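Local coordinates for (R)-specific secondary-alkylsulfatase (Pseudomonas sp., PDB 4AXH), which hydrolyses secondary alkyl sulfates of (R) configuration with strict inversion, using two zinc ions, to give (S)-alcohols and inorganic sulfate, at residues D310-A315 with R366-D371; L622-A627 with K640-F645. All blocks are in the same frame, centred on the assembly; numbering follows the deposited sequence.

Contact 1: D310-A315 with R366-D371; sequences DNAPPA and RTYLAD. With ZN (zinc ion), chain D; ZN (zinc ion), chain C.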
ATOM      1  N   ASP A 310      -3.866  -6.700  20.105  1.00 24.07           N
ATOM      2  CA  ASP A 310      -4.114  -7.550  18.914  1.00 23.96           C
ATOM      3  C   ASP A 310      -2.827  -7.767  18.090  1.00 30.85           C
ATOM      4  O   ASP A 310      -2.898  -8.188  16.915  1.00 28.06           O
ATOM      5  CB  ASP A 310      -5.149  -6.913  17.987  1.00 24.60           C
ATOM      6  CG  ASP A 310      -6.493  -6.626  18.591  1.00 27.20           C
ATOM      7  OD1 ASP A 310      -6.675  -6.908  19.805  1.00 28.50           O
ATOM      8  OD2 ASP A 310      -7.374  -6.120  17.852  1.00 24.48           O
ATOM      9  N   ASN A 311      -1.652  -7.453  18.714  1.00 29.50           N
ATOM     10  CA  ASN A 311      -0.357  -7.556  18.076  1.00 29.27           C
ATOM     11  C   ASN A 311       0.146  -8.967  17.832  1.00 31.92           C
ATOM     12  O   ASN A 311       1.003  -9.163  16.955  1.00 31.63           O
ATOM     13  CB  ASN A 311       0.659  -6.728  18.836  1.00 29.87           C
ATOM     14  CG  ASN A 311       0.262  -5.296  18.852  1.00 46.09           C
ATOM     15  OD1 ASN A 311      -0.079  -4.720  17.813  1.00 40.60           O
ATOM     16  ND2 ASN A 311       0.199  -4.730  20.042  1.00 40.29           N
ATOM     17  N   ALA A 312      -0.349  -9.945  18.608  1.00 26.95           N
ATOM     18  CA  ALA A 312       0.098 -11.315  18.440  1.00 26.66           C
ATOM     19  C   ALA A 312      -0.988 -12.289  18.854  1.00 28.73           C
ATOM     20  O   ALA A 312      -0.811 -13.028  19.821  1.00 29.38           O
ATOM     21  CB  ALA A 312       1.378 -11.545  19.243  1.00 27.57           C
ATOM     22  N   PRO A 313      -2.120 -12.353  18.126  1.00 23.90           N
ATOM     23  CA  PRO A 313      -3.184 -13.285  18.532  1.00 23.57           C
ATOM     24  C   PRO A 313      -2.948 -14.739  18.078  1.00 26.94           C
ATOM     25  O   PRO A 313      -2.094 -14.984  17.225  1.00 26.84           O
ATOM     26  CB  PRO A 313      -4.427 -12.657  17.892  1.00 24.58           C
ATOM     27  CG  PRO A 313      -3.938 -12.002  16.665  1.00 27.15           C
ATOM     28  CD  PRO A 313      -2.519 -11.581  16.925  1.00 23.59           C
ATOM     29  N   PRO A 314      -3.718 -15.709  18.608  1.00 23.07           N
ATOM     30  CA  PRO A 314      -3.523 -17.126  18.240  1.00 21.86           C
ATOM     31  C   PRO A 314      -4.119 -17.553  16.898  1.00 26.37           C
ATOM     32  O   PRO A 314      -4.872 -18.540  16.824  1.00 24.34           O
ATOM     33  CB  PRO A 314      -4.161 -17.904  19.396  1.00 23.22           C
ATOM     34  CG  PRO A 314      -4.640 -16.917  20.357  1.00 28.59           C
ATOM     35  CD  PRO A 314      -4.721 -15.592  19.672  1.00 25.53           C
ATOM     36  N   ALA A 315      -3.755 -16.804  15.836  1.00 23.13           N
ATOM     37  CA  ALA A 315      -4.097 -16.970  14.422  1.00 22.28           C
ATOM     38  C   ALA A 315      -3.291 -15.943  13.667  1.00 28.72           C
ATOM     39  O   ALA A 315      -2.857 -14.952  14.262  1.00 31.18           O
ATOM     40  CB  ALA A 315      -5.586 -16.711  14.191  1.00 22.41           C
ATOM     41  N   ARG A 366       7.525 -17.303  25.671  1.00 32.64           N
ATOM     42  CA  ARG A 366       8.746 -16.975  24.906  1.00 32.30           C
ATOM     43  C   ARG A 366       8.771 -17.640  23.523  1.00 34.42           C
ATOM     44  O   ARG A 366       9.172 -16.999  22.545  1.00 33.30           O
ATOM     45  CB  ARG A 366       9.994 -17.361  25.686  1.00 32.64           C
ATOM     46  CG  ARG A 366      10.405 -16.342  26.703  1.00 39.27           C
ATOM     47  CD  ARG A 366      11.431 -16.943  27.644  1.00 46.71           C
ATOM     48  NE  ARG A 366      11.119 -16.535  29.006  1.00 60.23           N
ATOM     49  CZ  ARG A 366      10.996 -17.358  30.034  1.00 59.45           C
ATOM     50  NH1 ARG A 366      11.223 -18.658  29.882  1.00 31.20           N
ATOM     51  NH2 ARG A 366      10.679 -16.885  31.233  1.00 48.93           N
ATOM     52  N   THR A 367       8.333 -18.928  23.448  1.00 28.94           N
ATOM     53  CA  THR A 367       8.226 -19.671  22.200  1.00 27.43           C
ATOM     54  C   THR A 367       7.122 -19.012  21.343  1.00 30.52           C
ATOM     55  O   THR A 367       7.318 -18.834  20.148  1.00 31.97           O
ATOM     56  CB  THR A 367       7.891 -21.151  22.497  1.00 31.32           C
ATOM     57  OG1 THR A 367       8.987 -21.750  23.174  1.00 34.87           O
ATOM     58  CG2 THR A 367       7.505 -21.973  21.235  1.00 17.65           C
ATOM     59  N   TYR A 368       5.975 -18.657  21.958  1.00 23.69           N
ATOM     60  CA  TYR A 368       4.829 -18.058  21.279  1.00 21.66           C
ATOM     61  C   TYR A 368       5.253 -16.742  20.634  1.00 25.68           C
ATOM     62  O   TYR A 368       5.147 -16.622  19.414  1.00 26.26           O
ATOM     63  CB  TYR A 368       3.664 -17.929  22.269  1.00 21.30           C
ATOM     64  CG  TYR A 368       2.388 -17.325  21.728  1.00 22.26           C
ATOM     65  CD1 TYR A 368       2.222 -15.938  21.650  1.00 21.95           C
ATOM     66  CD2 TYR A 368       1.292 -18.123  21.422  1.00 22.57           C
ATOM     67  CE1 TYR A 368       1.029 -15.374  21.200  1.00 21.03           C
ATOM     68  CE2 TYR A 368       0.098 -17.566  20.957  1.00 20.33           C
ATOM     69  CZ  TYR A 368      -0.037 -16.189  20.884  1.00 27.77           C
ATOM     70  OH  TYR A 368      -1.219 -15.619  20.469  1.00 35.45           O
ATOM     71  N   LEU A 369       5.860 -15.835  21.401  1.00 22.54           N
ATOM     72  CA  LEU A 369       6.376 -14.562  20.900  1.00 23.89           C
ATOM     73  C   LEU A 369       7.364 -14.697  19.772  1.00 31.47           C
ATOM     74  O   LEU A 369       7.203 -14.047  18.743  1.00 34.89           O
ATOM     75  CB  LEU A 369       6.962 -13.708  22.023  1.00 24.66           C
ATOM     76  CG  LEU A 369       5.929 -13.097  22.956  1.00 29.50           C
ATOM     77  CD1 LEU A 369       6.598 -12.237  23.995  1.00 31.28           C
ATOM     78  CD2 LEU A 369       4.865 -12.340  22.159  1.00 25.12           C
ATOM     79  N   ALA A 370       8.355 -15.570  19.919  1.00 28.16           N
ATOM     80  CA  ALA A 370       9.350 -15.783  18.891  1.00 27.60           C
ATOM     81  C   ALA A 370       8.735 -16.350  17.628  1.00 33.01           C
ATOM     82  O   ALA A 370       9.138 -15.946  16.544  1.00 34.87           O
ATOM     83  CB  ALA A 370      10.430 -16.687  19.412  1.00 29.12           C
ATOM     84  N   ASP A 371       7.727 -17.247  17.743  1.00 29.48           N
ATOM     85  CA  ASP A 371       7.012 -17.835  16.588  1.00 27.99           C
ATOM     86  C   ASP A 371       6.239 -16.733  15.847  1.00 29.59           C
ATOM     87  O   ASP A 371       6.326 -16.658  14.622  1.00 28.60           O
ATOM     88  CB  ASP A 371       6.057 -18.961  17.035  1.00 28.78           C
ATOM     89  CG  ASP A 371       6.695 -20.277  17.480  1.00 35.65           C
ATOM     90  OD1 ASP A 371       7.921 -20.408  17.386  1.00 34.53           O
ATOM     91  OD2 ASP A 371       5.958 -21.180  17.904  1.00 44.51           O
TER
HETATM   92 ZN    ZN D 701      -7.359  -4.359  16.560  1.00 39.46          ZN
HETATM   93 ZN    ZN C 700      -9.488  -6.278  18.189  1.00 33.36          ZN
HETATM   94  O   HOH W   1      -9.332  -5.034  16.491  1.00 31.68           O
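Ala312 meets Tyr368 where the irregular segment 310-315 passes one side of the helical segment 366-371, the backbones coming closest at Ala312 CA and Leu369 CA, 7.5 Å apart. The gap is bridged chiefly by Tyr368, whose CB is directed at the loop. With CG anti to the backbone N (chi1 -180°), the ring extends straight off the helix and delivers its phenol end to the backbone of Ala312, Pro313 and Pro314. Ala312 O lies in the plane of the ring, at its edge, 2.7 Å from Tyr368 OH. The same hydroxyl sits 3.1 Å from Pro314 N, a proline nitrogen without a hydrogen to offer, so that approach is packing alone. The Pro314 ring lies against the same hydroxyl, with CD 3.6 Å from Tyr368 OH. Ala312 adds a looser apolar touch, its CB 4.3 Å from Tyr368 CE1. The polar end of the tyrosine is hydrogen-bonded to Gln353. Pro314 is also the centre of an inverse gamma turn, in which Ala315 N donates to Pro313 O over 2.8 Å.

The loop begins at the metal centre characteristic of the metallo-beta-lactamase superfamily. Asp310 OD2 bridges both zinc ions, 2.1 Å from the zinc of chain C and 2.2 Å from that of chain D, and water 1 also binds both. His179, His181 and Glu291 complete one site; Asp183, His184 and His355 complete the other. The residues that meet Tyr368 thus follow the bridging ligand by two to four positions in the chain. In the fold, the loop follows strand 305-307 and leads on to helix 330-344, whose Ser340 and Leu341 pack against Leu369 on the long helix 362-388.

Contact 2: L622-A627 with K640-F645; sequences LDLPTA and KKLGEF
Leu624 meets Leu642 methyl to methyl, CD2 to CD2 at 3.5 Å, and this pair accounts for most of a small interface between the start of helix 624-630 and helix 640-646. Both CB atoms are directed across the gap, but the two side chains reach it differently. In Leu642, CG lies anti to the backbone N; this first torsion of -168° carries CG toward the other helix, and the second torsion then puts CD2 in front. Leu624 holds a less usual first torsion of -128°, and both of its branches are engaged, CD2 on Leu642 CD2 and CD1 3.9 Å from Leu642 CG. Its CD1 also lies 4.1 Å from Gly643 CA, on bare backbone.

Each helix carries polar bonds of its own. At the N-cap of the first, Asp623 OD2 accepts a bond from Thr626 OG1 at 2.8 Å, using the anti lone pair of the carboxylate. On the second, Lys640 NZ comes to Glu644 OE1 from above the carboxylate plane, 49° out of it, in a salt bridge of 2.8 Å. Lys641 makes a longer one to the same oxygen, while His568 bonds to Glu644 OE2.

Leu642 also packs on Leu572, Trp574 and Val607 of the C-terminal domain's sheet. Between the segments, then, the chemistry is purely apolar: the polar bonds described stay within each segment or, for Glu644, run to His568, leaving shape and dispersion to join the two.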
ATOM      1  N   LEU A 622     -31.598  18.707  10.415  1.00102.80           N
ATOM      2  CA  LEU A 622     -31.805  20.126  10.097  1.00102.38           C
ATOM      3  C   LEU A 622     -31.544  20.403   8.609  1.00105.89           C
ATOM      4  O   LEU A 622     -30.562  19.936   8.036  1.00104.81           O
ATOM      5  CB  LEU A 622     -30.928  21.025  10.996  1.00102.57           C
ATOM      6  CG  LEU A 622     -30.847  22.532  10.691  1.00107.51           C
ATOM      7  CD1 LEU A 622     -32.125  23.262  11.087  1.00107.67           C
ATOM      8  CD2 LEU A 622     -29.684  23.149  11.417  1.00110.18           C
ATOM      9  N   ASP A 623     -32.448  21.163   8.006  1.00104.05           N
ATOM     10  CA  ASP A 623     -32.469  21.547   6.604  1.00104.94           C
ATOM     11  C   ASP A 623     -31.711  22.870   6.406  1.00109.79           C
ATOM     12  O   ASP A 623     -31.624  23.664   7.343  1.00109.43           O
ATOM     13  CB  ASP A 623     -33.956  21.664   6.198  1.00107.60           C
ATOM     14  CG  ASP A 623     -34.278  22.226   4.830  1.00124.93           C
ATOM     15  OD1 ASP A 623     -33.674  21.758   3.834  1.00127.17           O
ATOM     16  OD2 ASP A 623     -35.192  23.079   4.741  1.00131.95           O
ATOM     17  N   LEU A 624     -31.150  23.098   5.199  1.00107.39           N
ATOM     18  CA  LEU A 624     -30.417  24.329   4.871  1.00107.88           C
ATOM     19  C   LEU A 624     -31.292  25.614   4.963  1.00113.79           C
ATOM     20  O   LEU A 624     -30.974  26.438   5.823  1.00113.30           O
ATOM     21  CB  LEU A 624     -29.670  24.233   3.510  1.00107.82           C
ATOM     22  CG  LEU A 624     -28.179  24.578   3.492  1.00111.91           C
ATOM     23  CD1 LEU A 624     -27.579  24.362   2.110  1.00111.77           C
ATOM     24  CD2 LEU A 624     -27.937  26.003   3.974  1.00114.02           C
ATOM     25  N   PRO A 625     -32.388  25.828   4.166  1.00111.89           N
ATOM     26  CA  PRO A 625     -33.172  27.074   4.332  1.00112.14           C
ATOM     27  C   PRO A 625     -33.828  27.251   5.710  1.00116.50           C
ATOM     28  O   PRO A 625     -33.956  28.388   6.173  1.00116.39           O
ATOM     29  CB  PRO A 625     -34.179  27.033   3.180  1.00113.75           C
ATOM     30  CG  PRO A 625     -34.271  25.618   2.804  1.00117.85           C
ATOM     31  CD  PRO A 625     -32.941  25.000   3.072  1.00113.29           C
ATOM     32  N   THR A 626     -34.185  26.128   6.381  1.00112.62           N
ATOM     33  CA  THR A 626     -34.742  26.089   7.739  1.00112.31           C
ATOM     34  C   THR A 626     -33.722  26.709   8.715  1.00116.33           C
ATOM     35  O   THR A 626     -34.106  27.494   9.587  1.00115.94           O
ATOM     36  CB  THR A 626     -35.088  24.632   8.097  1.00121.66           C
ATOM     37  OG1 THR A 626     -36.068  24.143   7.181  1.00122.45           O
ATOM     38  CG2 THR A 626     -35.582  24.462   9.531  1.00120.11           C
ATOM     39  N   ALA A 627     -32.426  26.370   8.533  1.00113.10           N
ATOM     40  CA  ALA A 627     -31.296  26.864   9.322  1.00112.88           C
ATOM     41  C   ALA A 627     -31.028  28.335   9.059  1.00115.74           C
ATOM     42  O   ALA A 627     -30.729  29.062  10.009  1.00115.02           O
ATOM     43  CB  ALA A 627     -30.053  26.052   9.015  1.00113.73           C
ATOM     44  N   LYS A 640     -26.926  32.170  -2.604  1.00 90.42           N
ATOM     45  CA  LYS A 640     -27.457  31.205  -3.572  1.00 89.56           C
ATOM     46  C   LYS A 640     -26.478  30.019  -3.793  1.00 92.09           C
ATOM     47  O   LYS A 640     -26.921  28.886  -4.010  1.00 91.34           O
ATOM     48  CB  LYS A 640     -27.767  31.955  -4.897  1.00 91.48           C
ATOM     49  CG  LYS A 640     -28.018  31.103  -6.160  1.00 93.15           C
ATOM     50  CD  LYS A 640     -27.812  31.895  -7.465  1.00 93.29           C
ATOM     51  CE  LYS A 640     -26.420  31.759  -8.054  1.00 99.15           C
ATOM     52  NZ  LYS A 640     -26.209  30.451  -8.741  1.00103.17           N
ATOM     53  N   LYS A 641     -25.156  30.293  -3.717  1.00 87.70           N
ATOM     54  CA  LYS A 641     -24.085  29.321  -3.965  1.00 86.65           C
ATOM     55  C   LYS A 641     -23.994  28.162  -2.968  1.00 88.28           C
ATOM     56  O   LYS A 641     -23.439  27.126  -3.319  1.00 87.97           O
ATOM     57  CB  LYS A 641     -22.715  30.005  -4.157  1.00 88.72           C
ATOM     58  CG  LYS A 641     -22.642  31.058  -5.262  1.00 94.83           C
ATOM     59  CD  LYS A 641     -22.111  30.499  -6.572  1.00101.19           C
ATOM     60  CE  LYS A 641     -22.168  31.510  -7.686  1.00109.85           C
ATOM     61  NZ  LYS A 641     -21.827  30.896  -8.994  1.00118.75           N
ATOM     62  N   LEU A 642     -24.542  28.310  -1.751  1.00 83.07           N
ATOM     63  CA  LEU A 642     -24.499  27.227  -0.771  1.00 81.93           C
ATOM     64  C   LEU A 642     -25.438  26.111  -1.175  1.00 86.14           C
ATOM     65  O   LEU A 642     -25.000  24.964  -1.280  1.00 86.12           O
ATOM     66  CB  LEU A 642     -24.782  27.697   0.666  1.00 81.40           C
ATOM     67  CG  LEU A 642     -24.472  26.676   1.765  1.00 85.39           C
ATOM     68  CD1 LEU A 642     -23.006  26.267   1.738  1.00 85.25           C
ATOM     69  CD2 LEU A 642     -24.798  27.236   3.132  1.00 87.29           C
ATOM     70  N   GLY A 643     -26.697  26.465  -1.439  1.00 82.19           N
ATOM     71  CA  GLY A 643     -27.724  25.523  -1.870  1.00 82.27           C
ATOM     72  C   GLY A 643     -27.343  24.830  -3.162  1.00 86.93           C
ATOM     73  O   GLY A 643     -27.628  23.638  -3.340  1.00 85.85           O
ATOM     74  N   GLU A 644     -26.671  25.595  -4.057  1.00 84.27           N
ATOM     75  CA  GLU A 644     -26.129  25.170  -5.346  1.00 84.62           C
ATOM     76  C   GLU A 644     -25.084  24.079  -5.079  1.00 87.29           C
ATOM     77  O   GLU A 644     -25.173  22.986  -5.651  1.00 87.48           O
ATOM     78  CB  GLU A 644     -25.478  26.386  -6.061  1.00 86.64           C
ATOM     79  CG  GLU A 644     -24.939  26.112  -7.462  1.00103.30           C
ATOM     80  CD  GLU A 644     -24.313  27.285  -8.206  1.00137.56           C
ATOM     81  OE1 GLU A 644     -24.480  28.447  -7.766  1.00129.55           O
ATOM     82  OE2 GLU A 644     -23.667  27.036  -9.250  1.00139.75           O
ATOM     83  N   PHE A 645     -24.127  24.372  -4.171  1.00 81.90           N
ATOM     84  CA  PHE A 645     -23.065  23.453  -3.789  1.00 80.57           C
ATOM     85  C   PHE A 645     -23.620  22.128  -3.260  1.00 82.12           C
ATOM     86  O   PHE A 645     -23.211  21.078  -3.747  1.00 81.96           O
ATOM     87  CB  PHE A 645     -22.087  24.122  -2.801  1.00 82.11           C
ATOM     88  CG  PHE A 645     -21.164  23.175  -2.081  1.00 83.29           C
ATOM     89  CD1 PHE A 645     -20.274  22.370  -2.788  1.00 86.19           C
ATOM     90  CD2 PHE A 645     -21.178  23.090  -0.695  1.00 85.43           C
ATOM     91  CE1 PHE A 645     -19.435  21.478  -2.122  1.00 87.03           C
ATOM     92  CE2 PHE A 645     -20.336  22.199  -0.026  1.00 88.17           C
ATOM     93  CZ  PHE A 645     -19.471  21.399  -0.745  1.00 86.25           C
TER

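How the contacts relate
Followed from the N terminus, the chain closes contact 1 first and contact 2 well afterwards; the two are in series, neither nested nor crossed. Contact 1 closes a loop of 50 residues containing helix 330-344 and strands 350-352 and 359-360, and ties the zinc-binding loop of the metallo-beta-lactamase fold to helix 362-388. Contact 2 closes a much shorter excursion of 12 residues, which includes strand 634-637, and joins two helices of the C-terminal domain. Their centres stand 54 Å apart, on opposite sides of the chain's centre, and their nearest atoms are about 35 Å apart. One contact belongs to the catalytic core, the other to an outlying domain.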